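Local coordinates for protein putative NADP oxidoreductase BF3122 (Bacteroides fragilis, PDB 3D1L) that is probably an NADP-dependent oxidoreductase, pairing a Rossmann-type dinucleotide-binding domain with a helical domain of the 6-phosphogluconate dehydrogenase C-terminal type, at residues 151-156 and 163-168; 60-65 and 82-87. One frame throughout, in Å; residues are numbered along the deposited sequence.

Contact 1: 151-156 and 163-168; sequences FLKAIA and VYDADS
Lys153 reaches from helix 146-157 past Val163 to the carboxylate of Asp165, and Val163 packs against both Lys153 and Ala156, about one turn apart on the helix. The lysine chain leaves the helix beside its own backbone N and bends at its third torsion (chi3 68°), which carries the ammonium group to the acid. NZ meets Asp165 OD2 at 2.9 Å through the syn lone pair of OD2, in a salt bridge; OD1 lies farther from NZ, at 3.5 Å. The two side chains cross at about a right angle, and Lys153 CD rests 3.3 Å from Asp165 OD1. Both branches of Val163 face the helix: CG1, anti to the backbone N (chi1 174°), lies 3.9 Å from Lys153 CG and also reaches Ala156 CB, while CG2 comes 3.9 Å from Ala156 CB and touches the carbonyl group of that alanine. The segment axes run nearly antiparallel, at 161° and 8.9 Å apart. This is the return leg of the beta-alpha-beta unit made by strand 139-143, helix 146-157 and strand 163-165, with Tyr164 hydrogen-bonded through its backbone to Phe139 and Ile141. Since Asp165 is exposed and Lys153 partly so, the ion pair is probably softened by solvent, whereas the alkyl part of Lys153 extends the apolar patch begun by Ala156 and Val163.

Contact 2: 60-65 and 82-87; sequences TDLAEV and AELLQG
Leu62 opens a short 3-10 turn, residues 62-64, and its CA comes within 5.9 Å of the CA of Gly87 on helix 78-89. Across the contact one methyl does most of the touching: CD1 of Leu62 runs into the side of Leu84, 3.5 Å from both its CB and its CD2 and 3.8 Å from its CG. The approach to CB is closer than two carbons normally come. In Leu62, CG stands anti to the carbonyl carbon (chi1 -67°), which sends the isobutyl group off the turn so that CD1 meets Leu84; the two leucines stand roughly perpendicular to each other. Both side chains also touch Tyr40 of strand 35-40, within the Rossmann-type domain, where the loop following edge strand 57-59 meets helix 78-89. Gly87 presents bare backbone to the turn, and its O lies 4.2 Å from Leu62 CB. The turn is braced from its leading side by Asp61, whose OD1 accepts from Ala63 N at 2.9 Å, an Asx turn in which the N-H comes from above the carboxylate plane, 51° out of it. Asp61 O takes the next amide, that of Glu64, and Leu62 O takes Val65 N. Thr59 OG1 bonds to Asp61 N, tying the strand end to the turn.

Contacts 1 and 2 lie in series along the chain, with centres 26 Å apart and nearest atoms about 14 Å apart; they do not touch. One mixed sheet connects them: 60-65 follows strand 57-59 at one edge within the chain, and contact 1 includes strand 163-165 at the other. Contact 1 lies nearer the chain centre, 16 Å against 23 Å (centre to centre), and is partly buried, whereas contact 2 lies at the surface. One of the two 2-mercapto-propion aldehyde pockets includes His175 and Cys182 on helix 168-198, which begins at the end of segment 163-168; no residue of either contact lines these pockets.

Contact 1: 151-156 and 163-168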
ATOM      1  N   PHE B 151     -27.373 -14.236  18.893  1.00 42.52           N
ATOM      2  CA  PHE B 151     -26.747 -15.424  18.327  1.00 43.18           C
ATOM      3  C   PHE B 151     -25.601 -15.113  17.347  1.00 42.71           C
ATOM      4  O   PHE B 151     -24.506 -15.664  17.482  1.00 43.26           O
ATOM      5  CB  PHE B 151     -27.811 -16.262  17.621  1.00 43.70           C
ATOM      6  CG  PHE B 151     -27.294 -17.540  17.073  1.00 45.02           C
ATOM      7  CD1 PHE B 151     -26.925 -18.577  17.927  1.00 48.91           C
ATOM      8  CD2 PHE B 151     -27.189 -17.730  15.711  1.00 45.47           C
ATOM      9  CE1 PHE B 151     -26.433 -19.787  17.417  1.00 47.63           C
ATOM     10  CE2 PHE B 151     -26.703 -18.933  15.199  1.00 46.46           C
ATOM     11  CZ  PHE B 151     -26.322 -19.957  16.071  1.00 46.60           C
ATOM     12  N   LEU B 152     -25.857 -14.265  16.347  1.00 42.09           N
ATOM     13  CA  LEU B 152     -24.794 -13.829  15.396  1.00 41.66           C
ATOM     14  C   LEU B 152     -23.622 -13.123  16.096  1.00 41.78           C
ATOM     15  O   LEU B 152     -22.468 -13.420  15.833  1.00 41.62           O
ATOM     16  CB  LEU B 152     -25.365 -12.940  14.279  1.00 41.03           C
ATOM     17  CG  LEU B 152     -26.329 -13.553  13.258  1.00 41.36           C
ATOM     18  CD1 LEU B 152     -26.944 -12.499  12.341  1.00 38.88           C
ATOM     19  CD2 LEU B 152     -25.661 -14.684  12.425  1.00 40.39           C
ATOM     20  N   LYS B 153     -23.925 -12.204  17.006  1.00 42.10           N
ATOM     21  CA  LYS B 153     -22.879 -11.514  17.756  1.00 43.32           C
ATOM     22  C   LYS B 153     -22.011 -12.444  18.603  1.00 42.74           C
ATOM     23  O   LYS B 153     -20.807 -12.231  18.744  1.00 42.71           O
ATOM     24  CB  LYS B 153     -23.488 -10.426  18.636  1.00 43.35           C
ATOM     25  CG  LYS B 153     -23.983  -9.246  17.822  1.00 46.98           C
ATOM     26  CD  LYS B 153     -24.949  -8.368  18.643  1.00 50.50           C
ATOM     27  CE  LYS B 153     -24.237  -7.672  19.760  1.00 52.40           C
ATOM     28  NZ  LYS B 153     -25.230  -6.949  20.599  1.00 56.38           N
ATOM     29  N   ALA B 154     -22.631 -13.470  19.157  1.00 42.76           N
ATOM     30  CA  ALA B 154     -21.919 -14.434  19.953  1.00 43.09           C
ATOM     31  C   ALA B 154     -20.952 -15.207  19.070  1.00 43.28           C
ATOM     32  O   ALA B 154     -19.801 -15.434  19.463  1.00 43.70           O
ATOM     33  CB  ALA B 154     -22.892 -15.369  20.668  1.00 42.67           C
ATOM     34  N   ILE B 155     -21.404 -15.586  17.871  1.00 43.11           N
ATOM     35  CA  ILE B 155     -20.525 -16.235  16.894  1.00 42.12           C
ATOM     36  C   ILE B 155     -19.407 -15.280  16.508  1.00 41.94           C
ATOM     37  O   ILE B 155     -18.241 -15.657  16.587  1.00 41.48           O
ATOM     38  CB  ILE B 155     -21.265 -16.694  15.616  1.00 42.43           C
ATOM     39  CG1 ILE B 155     -22.264 -17.807  15.954  1.00 43.84           C
ATOM     40  CG2 ILE B 155     -20.259 -17.177  14.556  1.00 41.66           C
ATOM     41  CD1 ILE B 155     -23.154 -18.207  14.772  1.00 42.18           C
ATOM     42  N   ALA B 156     -19.762 -14.058  16.094  1.00 41.03           N
ATOM     43  CA  ALA B 156     -18.754 -13.068  15.659  1.00 41.40           C
ATOM     44  C   ALA B 156     -17.736 -12.701  16.761  1.00 41.00           C
ATOM     45  O   ALA B 156     -16.561 -12.507  16.461  1.00 40.62           O
ATOM     46  CB  ALA B 156     -19.403 -11.811  15.057  1.00 40.63           C
ATOM     47  N   VAL B 163     -17.025  -6.220  17.485  1.00 40.41           N
ATOM     48  CA  VAL B 163     -18.331  -6.689  16.995  1.00 40.27           C
ATOM     49  C   VAL B 163     -19.377  -5.613  17.278  1.00 40.46           C
ATOM     50  O   VAL B 163     -19.539  -5.204  18.423  1.00 40.08           O
ATOM     51  CB  VAL B 163     -18.688  -8.049  17.685  1.00 40.92           C
ATOM     52  CG1 VAL B 163     -20.148  -8.561  17.349  1.00 39.99           C
ATOM     53  CG2 VAL B 163     -17.640  -9.076  17.296  1.00 38.61           C
ATOM     54  N   TYR B 164     -20.053  -5.130  16.242  1.00 40.13           N
ATOM     55  CA  TYR B 164     -20.941  -3.979  16.397  1.00 40.57           C
ATOM     56  C   TYR B 164     -22.303  -4.269  15.811  1.00 41.12           C
ATOM     57  O   TYR B 164     -22.405  -4.967  14.801  1.00 40.92           O
ATOM     58  CB  TYR B 164     -20.373  -2.746  15.695  1.00 40.67           C
ATOM     59  CG  TYR B 164     -18.978  -2.370  16.134  1.00 41.24           C
ATOM     60  CD1 TYR B 164     -18.731  -1.946  17.431  1.00 41.24           C
ATOM     61  CD2 TYR B 164     -17.901  -2.456  15.246  1.00 42.21           C
ATOM     62  CE1 TYR B 164     -17.459  -1.607  17.836  1.00 41.64           C
ATOM     63  CE2 TYR B 164     -16.612  -2.112  15.644  1.00 41.58           C
ATOM     64  CZ  TYR B 164     -16.406  -1.689  16.937  1.00 41.45           C
ATOM     65  OH  TYR B 164     -15.149  -1.332  17.344  1.00 41.32           O
ATOM     66  N   ASP B 165     -23.345  -3.757  16.465  1.00 40.31           N
ATOM     67  CA  ASP B 165     -24.683  -3.740  15.891  1.00 40.03           C
ATOM     68  C   ASP B 165     -24.717  -2.550  14.959  1.00 39.80           C
ATOM     69  O   ASP B 165     -24.396  -1.417  15.358  1.00 39.06           O
ATOM     70  CB  ASP B 165     -25.728  -3.486  16.976  1.00 40.49           C
ATOM     71  CG  ASP B 165     -25.855  -4.629  17.960  1.00 40.73           C
ATOM     72  OD1 ASP B 165     -26.458  -5.643  17.594  1.00 44.25           O
ATOM     73  OD2 ASP B 165     -25.372  -4.507  19.111  1.00 44.15           O
ATOM     74  N   ALA B 166     -25.117  -2.781  13.717  1.00 39.43           N
ATOM     75  CA  ALA B 166     -25.300  -1.646  12.799  1.00 39.18           C
ATOM     76  C   ALA B 166     -26.464  -1.908  11.845  1.00 39.10           C
ATOM     77  O   ALA B 166     -26.703  -3.067  11.467  1.00 39.80           O
ATOM     78  CB  ALA B 166     -23.987  -1.349  12.037  1.00 37.74           C
ATOM     79  N   ASP B 167     -27.211  -0.869  11.490  1.00 38.93           N
ATOM     80  CA  ASP B 167     -28.321  -0.924  10.523  0.50 39.79           C
ATOM     81  C   ASP B 167     -27.824  -0.992   9.084  1.00 40.10           C
ATOM     82  O   ASP B 167     -26.638  -0.733   8.825  1.00 40.06           O
ATOM     83  CB  ASP B 167     -29.169   0.338  10.648  0.50 39.75           C
ATOM     84  CG  ASP B 167     -30.148   0.267  11.786  0.50 40.68           C
ATOM     85  OD1 ASP B 167     -30.239  -0.806  12.433  0.50 42.32           O
ATOM     86  OD2 ASP B 167     -30.837   1.283  12.026  0.50 40.31           O
ATOM     87  N   SER B 168     -28.728  -1.262   8.141  1.00 40.17           N
ATOM     88  CA  SER B 168     -28.330  -1.369   6.742  1.00 41.29           C
ATOM     89  C   SER B 168     -27.809  -0.022   6.233  1.00 41.96           C
ATOM     90  O   SER B 168     -26.904   0.035   5.386  1.00 41.57           O
ATOM     91  CB  SER B 168     -29.480  -1.897   5.881  1.00 41.39           C
ATOM     92  OG  SER B 168     -29.551  -3.321   5.944  1.00 42.04           O
TER

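Contact 2: 60-65 and 82-87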
ATOM      1  N   THR B  60     -21.695 -27.959  -6.106  1.00 40.61           N
ATOM      2  CA  THR B  60     -21.897 -26.828  -7.023  1.00 41.88           C
ATOM      3  C   THR B  60     -23.355 -26.780  -7.469  1.00 42.49           C
ATOM      4  O   THR B  60     -23.701 -26.081  -8.421  1.00 41.73           O
ATOM      5  CB  THR B  60     -21.023 -26.928  -8.294  1.00 41.29           C
ATOM      6  OG1 THR B  60     -21.341 -28.141  -8.973  1.00 42.67           O
ATOM      7  CG2 THR B  60     -19.557 -26.927  -7.959  1.00 41.02           C
ATOM      8  N   ASP B  61     -24.198 -27.544  -6.775  1.00 43.36           N
ATOM      9  CA  ASP B  61     -25.608 -27.648  -7.108  1.00 44.52           C
ATOM     10  C   ASP B  61     -26.384 -27.338  -5.863  1.00 44.82           C
ATOM     11  O   ASP B  61     -26.272 -28.071  -4.874  1.00 45.29           O
ATOM     12  CB  ASP B  61     -25.924 -29.071  -7.589  1.00 45.25           C
ATOM     13  CG  ASP B  61     -27.387 -29.269  -7.996  1.00 46.33           C
ATOM     14  OD1 ASP B  61     -28.234 -28.388  -7.763  1.00 49.97           O
ATOM     15  OD2 ASP B  61     -27.698 -30.336  -8.556  1.00 49.75           O
ATOM     16  N   LEU B  62     -27.175 -26.264  -5.908  1.00 44.87           N
ATOM     17  CA  LEU B  62     -27.988 -25.850  -4.751  1.00 45.45           C
ATOM     18  C   LEU B  62     -28.977 -26.922  -4.297  1.00 46.08           C
ATOM     19  O   LEU B  62     -29.359 -26.971  -3.130  1.00 47.27           O
ATOM     20  CB  LEU B  62     -28.744 -24.557  -5.053  1.00 45.38           C
ATOM     21  CG  LEU B  62     -27.832 -23.342  -5.232  1.00 45.87           C
ATOM     22  CD1 LEU B  62     -28.555 -22.166  -5.859  1.00 44.70           C
ATOM     23  CD2 LEU B  62     -27.201 -22.962  -3.888  1.00 42.06           C
ATOM     24  N   ALA B  63     -29.387 -27.788  -5.213  1.00 45.38           N
ATOM     25  CA  ALA B  63     -30.310 -28.858  -4.875  1.00 45.27           C
ATOM     26  C   ALA B  63     -29.648 -29.884  -3.952  1.00 44.80           C
ATOM     27  O   ALA B  63     -30.327 -30.627  -3.254  1.00 44.86           O
ATOM     28  CB  ALA B  63     -30.839 -29.512  -6.149  1.00 44.33           C
ATOM     29  N   GLU B  64     -28.316 -29.921  -3.970  0.50 44.54           N
ATOM     30  CA  GLU B  64     -27.543 -30.828  -3.116  0.50 43.90           C
ATOM     31  C   GLU B  64     -27.146 -30.196  -1.774  0.50 43.82           C
ATOM     32  O   GLU B  64     -26.486 -30.841  -0.954  0.50 43.94           O
ATOM     33  CB  GLU B  64     -26.276 -31.293  -3.840  0.50 44.12           C
ATOM     34  CG  GLU B  64     -26.426 -32.515  -4.730  0.50 42.95           C
ATOM     35  CD  GLU B  64     -25.127 -32.872  -5.461  0.50 43.14           C
ATOM     36  OE1 GLU B  64     -24.072 -32.268  -5.161  0.50 37.66           O
ATOM     37  OE2 GLU B  64     -25.168 -33.770  -6.345  0.50 43.76           O
ATOM     38  N   VAL B  65     -27.550 -28.947  -1.555  1.00 43.53           N
ATOM     39  CA  VAL B  65     -27.155 -28.192  -0.346  1.00 43.35           C
ATOM     40  C   VAL B  65     -27.770 -28.793   0.919  1.00 42.92           C
ATOM     41  O   VAL B  65     -28.978 -29.047   0.957  1.00 43.00           O
ATOM     42  CB  VAL B  65     -27.515 -26.694  -0.445  1.00 43.14           C
ATOM     43  CG1 VAL B  65     -27.559 -26.017   0.944  1.00 42.64           C
ATOM     44  CG2 VAL B  65     -26.490 -25.958  -1.327  1.00 44.65           C
ATOM     45  N   ALA B  82     -31.048 -13.419  -6.635  1.00 64.62           N
ATOM     46  CA  ALA B  82     -32.432 -13.705  -7.072  1.00 63.94           C
ATOM     47  C   ALA B  82     -32.561 -15.085  -7.642  1.00 63.50           C
ATOM     48  O   ALA B  82     -33.371 -15.892  -7.187  1.00 62.43           O
ATOM     49  CB  ALA B  82     -32.882 -12.719  -8.119  1.00 64.10           C
ATOM     50  N   GLU B  83     -31.756 -15.304  -8.678  1.00 63.63           N
ATOM     51  CA  GLU B  83     -31.615 -16.566  -9.370  1.00 63.80           C
ATOM     52  C   GLU B  83     -31.643 -17.725  -8.388  1.00 63.29           C
ATOM     53  O   GLU B  83     -32.286 -18.750  -8.638  1.00 63.04           O
ATOM     54  CB  GLU B  83     -30.286 -16.561 -10.143  1.00 63.73           C
ATOM     55  CG  GLU B  83     -29.987 -17.867 -10.885  1.00 64.98           C
ATOM     56  CD  GLU B  83     -28.624 -17.905 -11.579  1.00 65.33           C
ATOM     57  OE1 GLU B  83     -28.102 -16.838 -11.985  1.00 67.93           O
ATOM     58  OE2 GLU B  83     -28.083 -19.027 -11.731  1.00 67.54           O
ATOM     59  N   LEU B  84     -30.964 -17.537  -7.257  1.00 62.96           N
ATOM     60  CA  LEU B  84     -30.629 -18.645  -6.373  1.00 62.67           C
ATOM     61  C   LEU B  84     -31.270 -18.581  -4.992  1.00 61.60           C
ATOM     62  O   LEU B  84     -31.106 -19.495  -4.188  1.00 61.69           O
ATOM     63  CB  LEU B  84     -29.099 -18.770  -6.262  1.00 63.16           C
ATOM     64  CG  LEU B  84     -28.245 -18.827  -7.551  1.00 64.05           C
ATOM     65  CD1 LEU B  84     -26.768 -18.977  -7.187  1.00 64.86           C
ATOM     66  CD2 LEU B  84     -28.678 -19.921  -8.546  1.00 64.35           C
ATOM     67  N   LEU B  85     -32.023 -17.521  -4.747  1.00 60.35           N
ATOM     68  CA  LEU B  85     -32.589 -17.241  -3.444  1.00 59.39           C
ATOM     69  C   LEU B  85     -33.473 -18.356  -2.926  1.00 58.77           C
ATOM     70  O   LEU B  85     -33.276 -18.787  -1.803  1.00 58.86           O
ATOM     71  CB  LEU B  85     -33.357 -15.917  -3.449  1.00 59.08           C
ATOM     72  CG  LEU B  85     -33.864 -15.398  -2.099  1.00 59.81           C
ATOM     73  CD1 LEU B  85     -32.791 -15.474  -1.020  1.00 60.66           C
ATOM     74  CD2 LEU B  85     -34.392 -13.969  -2.202  1.00 59.78           C
ATOM     75  N   GLN B  86     -34.430 -18.818  -3.737  1.00 58.50           N
ATOM     76  CA  GLN B  86     -35.385 -19.827  -3.286  0.50 58.17           C
ATOM     77  C   GLN B  86     -34.771 -21.226  -3.227  1.00 58.45           C
ATOM     78  O   GLN B  86     -35.196 -22.062  -2.415  1.00 58.12           O
ATOM     79  CB  GLN B  86     -36.660 -19.796  -4.127  0.50 58.13           C
ATOM     80  CG  GLN B  86     -37.591 -18.629  -3.783  0.50 57.07           C
ATOM     81  CD  GLN B  86     -37.047 -17.278  -4.230  0.50 55.84           C
ATOM     82  OE1 GLN B  86     -37.008 -16.971  -5.422  0.50 54.70           O
ATOM     83  NE2 GLN B  86     -36.625 -16.467  -3.268  0.50 54.79           N
ATOM     84  N   GLY B  87     -33.764 -21.457  -4.075  1.00 58.47           N
ATOM     85  CA  GLY B  87     -32.950 -22.667  -4.048  1.00 58.69           C
ATOM     86  C   GLY B  87     -32.101 -22.692  -2.785  1.00 59.11           C
ATOM     87  O   GLY B  87     -31.766 -23.766  -2.272  1.00 59.59           O
TER